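Local coordinates for protein LytB (Plasmodium falciparum, PDB 4N7B) that catalyses the last step of the MEP pathway, the iron-sulfur-dependent reduction of HMBPP to isopentenyl diphosphate and dimethylallyl diphosphate, in the apicoplast of the malaria parasite, at residues 291-296 with 342-347; 235-240 with 311-316. One frame throughout, in Å; residues are numbered along the deposited sequence.

Contact 1: residues 291-296 with 342-347; sequences SAHGIS and NHVEVI. With SO4 (sulfate ion), chain C.
His293 meets Val344 and Glu345 here, and no direct hydrogen bond joins the two segments. The methyl CG2 of Val344 approaches the root of the imidazole obliquely, 3.8 Å from His293 CB, and touches CG and ND1 as well. His293 holds CG anti to its carbonyl carbon (chi1 -49°), a torsion that brings the ring alongside Val344 with its CD2 edge near the sulfate; the ring also stacks with His260. At the backbone of the same residue, the carbonyl of His293 faces the first helical turn: Glu345 CA makes a CA-H...O contact with His293 O at 3.5 Å, and Glu345 CB and CG lie against the same oxygen. Two waters tie the backbones together, one donating to His293 O (2.6 Å) and Glu345 O, the other to Gly294 O and Val344 O.

This is probably the diphosphate pocket of the IspH fold, at the N-terminus of helix 344-350. His343 is the N-cap: its ND1 accepts from Glu345 N (3.1 Å), which leaves NE2, across the ring, to donate almost straight (170°) to SO4 O3 at 2.9 Å. The ion, probably from the crystallisation liquor, sits where the substrate diphosphate would be expected, since both histidines are substrate ligands by similarity; Ser442 N, Asn443 N and His260 ND1 hold it too. His293 comes only to 3.5 Å of it, from CD2 to SO4 O1. Glu345, the probable proton donor, has CG anti to its backbone N (chi1 -179°); its side chain ends about 5 Å from the iron-sulfur cluster (nearest atoms), with OE1 hydrogen-bonded to Thr383.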
ATOM      1  N   SER A 291       7.878  -8.512  -3.602  1.00 39.11           N
ATOM      2  CA  SER A 291       7.482  -7.122  -3.451  1.00 35.71           C
ATOM      3  C   SER A 291       6.909  -6.826  -2.068  1.00 34.97           C
ATOM      4  O   SER A 291       6.645  -7.730  -1.276  1.00 35.70           O
ATOM      5  CB  SER A 291       6.434  -6.757  -4.502  1.00 43.95           C
ATOM      6  OG  SER A 291       5.170  -7.282  -4.139  1.00 39.74           O
ATOM      7  N   ALA A 292       6.693  -5.541  -1.801  1.00 35.39           N
ATOM      8  CA  ALA A 292       6.169  -5.077  -0.525  1.00 30.64           C
ATOM      9  C   ALA A 292       4.813  -5.658  -0.182  1.00 34.75           C
ATOM     10  O   ALA A 292       4.467  -5.764   0.994  1.00 31.82           O
ATOM     11  CB  ALA A 292       6.084  -3.576  -0.541  1.00 30.45           C
ATOM     12  N   HIS A 293       4.046  -6.029  -1.203  1.00 36.60           N
ATOM     13  CA  HIS A 293       2.671  -6.488  -1.016  1.00 34.54           C
ATOM     14  C   HIS A 293       2.609  -7.924  -0.526  1.00 35.47           C
ATOM     15  O   HIS A 293       1.539  -8.438  -0.202  1.00 32.87           O
ATOM     16  CB  HIS A 293       1.923  -6.402  -2.348  1.00 39.96           C
ATOM     17  CG  HIS A 293       2.090  -5.089  -3.043  1.00 40.25           C
ATOM     18  ND1 HIS A 293       2.813  -4.951  -4.208  1.00 41.04           N
ATOM     19  CD2 HIS A 293       1.653  -3.848  -2.717  1.00 38.46           C
ATOM     20  CE1 HIS A 293       2.800  -3.683  -4.580  1.00 47.23           C
ATOM     21  NE2 HIS A 293       2.108  -2.992  -3.691  1.00 42.50           N
ATOM     22  N   GLY A 294       3.746  -8.599  -0.528  1.00 33.62           N
ATOM     23  CA  GLY A 294       3.774  -9.971  -0.085  1.00 38.99           C
ATOM     24  C   GLY A 294       3.474 -10.961  -1.196  1.00 42.41           C
ATOM     25  O   GLY A 294       3.137 -10.596  -2.330  1.00 42.47           O
ATOM     26  N   ILE A 295       3.570 -12.235  -0.848  1.00 38.30           N
ATOM     27  CA  ILE A 295       3.531 -13.289  -1.836  1.00 42.75           C
ATOM     28  C   ILE A 295       2.843 -14.525  -1.266  1.00 44.31           C
ATOM     29  O   ILE A 295       2.790 -14.707  -0.048  1.00 41.13           O
ATOM     30  CB  ILE A 295       4.970 -13.649  -2.306  1.00 51.89           C
ATOM     31  CG1 ILE A 295       4.916 -14.523  -3.561  1.00 58.38           C
ATOM     32  CG2 ILE A 295       5.773 -14.345  -1.187  1.00 48.65           C
ATOM     33  CD1 ILE A 295       4.434 -13.782  -4.789  1.00 59.17           C
ATOM     34  N   SER A 296       2.298 -15.357  -2.149  1.00 45.27           N
ATOM     35  CA  SER A 296       1.710 -16.623  -1.737  1.00 46.11           C
ATOM     36  C   SER A 296       2.827 -17.606  -1.353  1.00 48.08           C
ATOM     37  O   SER A 296       3.873 -17.648  -2.004  1.00 50.08           O
ATOM     38  CB  SER A 296       0.850 -17.208  -2.867  1.00 50.53           C
ATOM     39  OG  SER A 296      -0.199 -16.323  -3.230  1.00 47.88           O
ATOM     40  N   ASN A 342      -8.954  -9.298  -6.160  0.52 36.54           N
ATOM     41  CA  ASN A 342      -7.914  -9.357  -7.178  0.52 42.01           C
ATOM     42  C   ASN A 342      -6.699  -8.468  -6.889  0.52 39.89           C
ATOM     43  O   ASN A 342      -5.884  -8.217  -7.781  0.52 40.48           O
ATOM     44  CB  ASN A 342      -8.518  -9.018  -8.540  0.52 47.92           C
ATOM     45  CG  ASN A 342      -9.404 -10.132  -9.075  0.52 59.23           C
ATOM     46  OD1 ASN A 342      -8.969 -11.280  -9.202  0.52 58.92           O
ATOM     47  ND2 ASN A 342     -10.656  -9.801  -9.374  0.52 62.41           N
ATOM     48  N   HIS A 343      -6.577  -7.989  -5.654  1.00 34.97           N
ATOM     49  CA  HIS A 343      -5.383  -7.245  -5.245  1.00 37.70           C
ATOM     50  C   HIS A 343      -4.301  -8.234  -4.819  1.00 39.09           C
ATOM     51  O   HIS A 343      -4.580  -9.140  -4.035  1.00 34.71           O
ATOM     52  CB  HIS A 343      -5.715  -6.294  -4.091  1.00 36.92           C
ATOM     53  CG  HIS A 343      -4.657  -5.268  -3.835  1.00 42.52           C
ATOM     54  ND1 HIS A 343      -3.477  -5.568  -3.187  1.00 41.67           N
ATOM     55  CD2 HIS A 343      -4.592  -3.950  -4.138  1.00 42.76           C
ATOM     56  CE1 HIS A 343      -2.734  -4.484  -3.103  1.00 44.85           C
ATOM     57  NE2 HIS A 343      -3.386  -3.484  -3.675  1.00 46.54           N
ATOM     58  N   VAL A 344      -3.071  -8.074  -5.318  1.00 35.81           N
ATOM     59  CA  VAL A 344      -1.998  -9.037  -5.007  1.00 37.15           C
ATOM     60  C   VAL A 344      -1.777  -9.269  -3.508  1.00 39.26           C
ATOM     61  O   VAL A 344      -1.496 -10.396  -3.086  1.00 40.48           O
ATOM     62  CB  VAL A 344      -0.642  -8.656  -5.648  1.00 38.69           C
ATOM     63  CG1 VAL A 344      -0.718  -8.830  -7.132  1.00 45.02           C
ATOM     64  CG2 VAL A 344      -0.262  -7.243  -5.304  1.00 42.74           C
ATOM     65  N   GLU A 345      -1.870  -8.213  -2.707  1.00 32.85           N
ATOM     66  CA  GLU A 345      -1.761  -8.363  -1.262  1.00 34.37           C
ATOM     67  C   GLU A 345      -2.790  -9.316  -0.679  1.00 34.95           C
ATOM     68  O   GLU A 345      -2.483 -10.132   0.195  1.00 34.20           O
ATOM     69  CB  GLU A 345      -1.884  -7.021  -0.541  1.00 32.22           C
ATOM     70  CG  GLU A 345      -1.741  -7.188   0.964  1.00 34.83           C
ATOM     71  CD  GLU A 345      -2.179  -5.977   1.732  1.00 41.52           C
ATOM     72  OE1 GLU A 345      -1.819  -4.837   1.327  1.00 39.23           O
ATOM     73  OE2 GLU A 345      -2.893  -6.174   2.747  1.00 38.83           O
ATOM     74  N   VAL A 346      -4.021  -9.185  -1.138  1.00 37.01           N
ATOM     75  CA  VAL A 346      -5.113  -9.996  -0.618  1.00 35.96           C
ATOM     76  C   VAL A 346      -4.938 -11.445  -1.038  1.00 36.21           C
ATOM     77  O   VAL A 346      -5.140 -12.366  -0.244  1.00 31.40           O
ATOM     78  CB  VAL A 346      -6.450  -9.467  -1.114  1.00 33.32           C
ATOM     79  CG1 VAL A 346      -7.578 -10.438  -0.774  1.00 35.08           C
ATOM     80  CG2 VAL A 346      -6.712  -8.077  -0.519  1.00 29.84           C
ATOM     81  N   ILE A 347      -4.539 -11.648  -2.281  1.00 34.93           N
ATOM     82  CA  ILE A 347      -4.296 -12.995  -2.785  1.00 34.65           C
ATOM     83  C   ILE A 347      -3.202 -13.677  -1.976  1.00 39.65           C
ATOM     84  O   ILE A 347      -3.360 -14.820  -1.553  1.00 37.01           O
ATOM     85  CB  ILE A 347      -3.915 -12.938  -4.264  1.00 40.27           C
ATOM     86  CG1 ILE A 347      -5.143 -12.541  -5.089  1.00 42.33           C
ATOM     87  CG2 ILE A 347      -3.362 -14.280  -4.751  1.00 40.67           C
ATOM     88  CD1 ILE A 347      -4.798 -12.105  -6.515  1.00 42.40           C
TER
HETATM   89  S   SO4 C 402      -1.281  -0.482  -2.727  1.00 38.77           S
HETATM   90  O1  SO4 C 402      -0.952  -1.683  -1.972  1.00 39.35           O
HETATM   91  O2  SO4 C 402      -0.054   0.143  -3.232  1.00 37.69           O
HETATM   92  O3  SO4 C 402      -2.129  -0.898  -3.841  1.00 38.74           O
HETATM   93  O4  SO4 C 402      -2.022   0.509  -1.926  1.00 27.95           O
HETATM   94  O   HOH W   1       0.147 -10.512   0.626  1.00 27.31           O
HETATM   95  O   HOH W   2       0.918 -11.739  -3.669  1.00 52.32           O

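Contact 2: residues 235-240 with 311-316; sequences SRAIET and IDATCP. With F3S (Fe3-s4 cluster), chain B.
The cluster-binding loop that carries Cys315, at the C-terminal end of strand 309-312, packs here against helix 232-247. Cys315 SG binds the iron FE3 of the Fe3-S4 cluster at 2.3 Å, while the polypeptide just before it is gripped by Arg236. That side chain runs extended from CG to NE, with CG anti to the backbone N (chi1 177°), and brings NH1 to Thr314 O at 2.8 Å. The bond is bent, 139° at the hydrogen, and the donor stands above the carbonyl plane. One water links NH1 to Ala313 O and another links NH2 to Asp312 O, both near the guanidinium plane; Pro316 lies over one face, its CD 3.6 Å from NH1. NE turns to Lys521 O, so the arginine also reaches the C-terminal part of the chain.

Further along the helix the packing is apolar. Ala313 CB sits 4.0 Å from Ala237 CA, and Thr240 CG2 meets Ile311 CG2 at 3.7 Å, the two side chains lying alongside and pointing opposite ways. Thr240 OG1 turns back to Arg236 O. The loop bends in an Asx turn: Asp312 OD1 accepts from Thr314 N and, through its syn lone pair, from Thr314 OG1 at 2.6 Å, while OD2 pairs with Arg300. The loop after this parallel strand thus presents Cys315, at the next helix's N-cap, as one of three cysteines, with Cys231 and Cys413, of the IspH cluster site.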
ATOM      1  N   SER A 235       9.840   2.539   1.140  1.00 26.36           N
ATOM      2  CA  SER A 235      11.253   2.945   1.043  1.00 28.81           C
ATOM      3  C   SER A 235      12.152   1.725   1.255  1.00 29.57           C
ATOM      4  O   SER A 235      13.128   1.540   0.542  1.00 27.89           O
ATOM      5  CB  SER A 235      11.601   4.076   2.015  1.00 26.15           C
ATOM      6  OG  SER A 235      11.290   3.710   3.344  1.00 30.49           O
ATOM      7  N   ARG A 236      11.792   0.867   2.203  1.00 31.48           N
ATOM      8  CA  ARG A 236      12.516  -0.383   2.413  1.00 31.66           C
ATOM      9  C   ARG A 236      12.539  -1.278   1.172  1.00 35.26           C
ATOM     10  O   ARG A 236      13.555  -1.878   0.827  1.00 31.36           O
ATOM     11  CB  ARG A 236      11.876  -1.136   3.566  1.00 30.13           C
ATOM     12  CG  ARG A 236      12.475  -2.493   3.869  1.00 30.15           C
ATOM     13  CD  ARG A 236      11.832  -3.020   5.149  1.00 35.08           C
ATOM     14  NE  ARG A 236      12.243  -4.375   5.515  1.00 33.37           N
ATOM     15  CZ  ARG A 236      11.616  -5.490   5.142  1.00 36.31           C
ATOM     16  NH1 ARG A 236      10.560  -5.431   4.344  1.00 35.69           N
ATOM     17  NH2 ARG A 236      12.056  -6.675   5.560  1.00 38.95           N
ATOM     18  N   ALA A 237      11.407  -1.380   0.501  1.00 32.25           N
ATOM     19  CA  ALA A 237      11.309  -2.259  -0.644  1.00 29.77           C
ATOM     20  C   ALA A 237      12.164  -1.714  -1.795  1.00 31.77           C
ATOM     21  O   ALA A 237      12.887  -2.456  -2.462  1.00 36.74           O
ATOM     22  CB  ALA A 237       9.854  -2.399  -1.050  1.00 30.10           C
ATOM     23  N   ILE A 238      12.101  -0.408  -2.019  1.00 32.13           N
ATOM     24  CA  ILE A 238      12.910   0.207  -3.065  1.00 35.14           C
ATOM     25  C   ILE A 238      14.391   0.025  -2.770  1.00 37.23           C
ATOM     26  O   ILE A 238      15.150  -0.428  -3.622  1.00 37.90           O
ATOM     27  CB  ILE A 238      12.596   1.701  -3.214  1.00 36.48           C
ATOM     28  CG1 ILE A 238      11.124   1.884  -3.617  1.00 38.48           C
ATOM     29  CG2 ILE A 238      13.498   2.331  -4.256  1.00 37.80           C
ATOM     30  CD1 ILE A 238      10.653   3.325  -3.674  1.00 36.98           C
ATOM     31  N   GLU A 239      14.808   0.362  -1.556  1.00 35.60           N
ATOM     32  CA  GLU A 239      16.215   0.238  -1.192  1.00 36.51           C
ATOM     33  C   GLU A 239      16.670  -1.219  -1.362  1.00 43.06           C
ATOM     34  O   GLU A 239      17.789  -1.483  -1.786  1.00 41.99           O
ATOM     35  CB  GLU A 239      16.432   0.735   0.242  1.00 38.13           C
ATOM     36  CG  GLU A 239      17.908   0.749   0.691  1.00 53.30           C
ATOM     37  CD  GLU A 239      18.113   1.387   2.074  1.00 61.58           C
ATOM     38  OE1 GLU A 239      19.281   1.482   2.525  1.00 57.48           O
ATOM     39  OE2 GLU A 239      17.108   1.793   2.711  1.00 63.57           O
ATOM     40  N   THR A 240      15.784  -2.167  -1.068  1.00 37.45           N
ATOM     41  CA  THR A 240      16.127  -3.580  -1.220  1.00 33.11           C
ATOM     42  C   THR A 240      16.523  -3.866  -2.663  1.00 36.47           C
ATOM     43  O   THR A 240      17.514  -4.544  -2.916  1.00 38.83           O
ATOM     44  CB  THR A 240      14.967  -4.508  -0.840  1.00 37.04           C
ATOM     45  OG1 THR A 240      14.771  -4.479   0.581  1.00 37.94           O
ATOM     46  CG2 THR A 240      15.264  -5.934  -1.277  1.00 40.64           C
ATOM     47  N   ILE A 311      14.888 -13.008  -1.658  1.00 45.82           N
ATOM     48  CA  ILE A 311      15.058 -11.791  -0.883  1.00 44.90           C
ATOM     49  C   ILE A 311      13.703 -11.122  -0.687  1.00 45.60           C
ATOM     50  O   ILE A 311      13.138 -10.544  -1.618  1.00 48.81           O
ATOM     51  CB  ILE A 311      16.044 -10.839  -1.555  1.00 41.66           C
ATOM     52  CG1 ILE A 311      17.435 -11.475  -1.531  1.00 54.77           C
ATOM     53  CG2 ILE A 311      16.042  -9.490  -0.838  1.00 37.45           C
ATOM     54  CD1 ILE A 311      18.544 -10.530  -1.865  1.00 57.90           C
ATOM     55  N   ASP A 312      13.193 -11.209   0.536  1.00 47.64           N
ATOM     56  CA  ASP A 312      11.796 -10.913   0.807  1.00 45.32           C
ATOM     57  C   ASP A 312      11.587  -9.491   1.311  1.00 40.71           C
ATOM     58  O   ASP A 312      11.864  -9.195   2.471  1.00 42.39           O
ATOM     59  CB  ASP A 312      11.260 -11.902   1.836  1.00 41.86           C
ATOM     60  CG  ASP A 312       9.765 -11.787   2.028  1.00 44.20           C
ATOM     61  OD1 ASP A 312       9.131 -10.907   1.401  1.00 45.76           O
ATOM     62  OD2 ASP A 312       9.217 -12.570   2.826  1.00 44.30           O
ATOM     63  N   ALA A 313      11.060  -8.625   0.445  1.00 32.90           N
ATOM     64  CA  ALA A 313      10.822  -7.220   0.799  1.00 34.16           C
ATOM     65  C   ALA A 313       9.372  -6.996   1.171  1.00 32.88           C
ATOM     66  O   ALA A 313       8.896  -5.853   1.172  1.00 32.32           O
ATOM     67  CB  ALA A 313      11.218  -6.286  -0.359  1.00 33.50           C
ATOM     68  N   THR A 314       8.663  -8.079   1.477  1.00 36.78           N
ATOM     69  CA  THR A 314       7.302  -7.960   1.994  1.00 35.56           C
ATOM     70  C   THR A 314       7.358  -6.950   3.119  1.00 29.09           C
ATOM     71  O   THR A 314       8.234  -7.024   3.980  1.00 29.83           O
ATOM     72  CB  THR A 314       6.777  -9.284   2.588  1.00 33.64           C
ATOM     73  OG1 THR A 314       6.573 -10.244   1.552  1.00 35.33           O
ATOM     74  CG2 THR A 314       5.467  -9.069   3.329  1.00 35.46           C
ATOM     75  N   CYS A 315       6.441  -5.997   3.115  1.00 29.43           N
ATOM     76  CA  CYS A 315       6.304  -5.083   4.237  1.00 31.96           C
ATOM     77  C   CYS A 315       6.001  -5.828   5.543  1.00 30.55           C
ATOM     78  O   CYS A 315       5.112  -6.674   5.583  1.00 34.96           O
ATOM     79  CB  CYS A 315       5.190  -4.073   3.968  1.00 29.25           C
ATOM     80  SG  CYS A 315       5.040  -2.931   5.364  1.00 29.17           S
ATOM     81  N   PRO A 316       6.730  -5.505   6.623  1.00 35.91           N
ATOM     82  CA  PRO A 316       6.485  -6.150   7.921  1.00 30.67           C
ATOM     83  C   PRO A 316       5.024  -6.125   8.361  1.00 32.08           C
ATOM     84  O   PRO A 316       4.609  -7.026   9.102  1.00 31.97           O
ATOM     85  CB  PRO A 316       7.348  -5.337   8.882  1.00 28.31           C
ATOM     86  CG  PRO A 316       8.512  -4.835   8.009  1.00 27.42           C
ATOM     87  CD  PRO A 316       7.888  -4.594   6.653  1.00 28.06           C
TER
HETATM   88 FE1  F3S B 401       3.358   0.955   3.299  1.00 26.99          FE
HETATM   89 FE3  F3S B 401       3.522  -1.418   4.562  1.00 26.63          FE
HETATM   90 FE4  F3S B 401       1.379   0.181   4.832  1.00 26.91          FE
HETATM   91  S1  F3S B 401       3.958  -0.974   2.449  1.00 24.12           S
HETATM   92  S2  F3S B 401       1.192   1.306   2.921  1.00 27.48           S
HETATM   93  S3  F3S B 401       3.455   0.564   5.488  1.00 22.68           S
HETATM   94  S4  F3S B 401       1.389  -2.013   4.688  1.00 30.32           S
HETATM   95  O   HOH W   3       9.448  -3.685   2.598  1.00 28.62           O
HETATM   96  O   HOH W   4      10.561  -9.091   5.041  1.00 50.09           O

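Overall arrangement
From the N terminus the chain passes through 235-240 on helix 232-247, then 291-296 in the loop that follows strand 287-290, next 311-316 at the end of strand 309-312, and finally 342-347. Contact 2 closes the loop from 235-240 to 311-316, and contact 1 the loop from 291-296 to 342-347; because the segments alternate, the loops cross. Contact 2 sets a helix against the end of the edge strand of one four-stranded parallel sheet and the loop after it, whereas contact 1 carries that sheet's loops over to the unit built on strands 334-338 and 377-381. They meet where Ala292 O is 2.9 Å from Cys315 N, a probable hydrogen bond. The probable diphosphate pocket and the cluster are thus built from neighbouring loops.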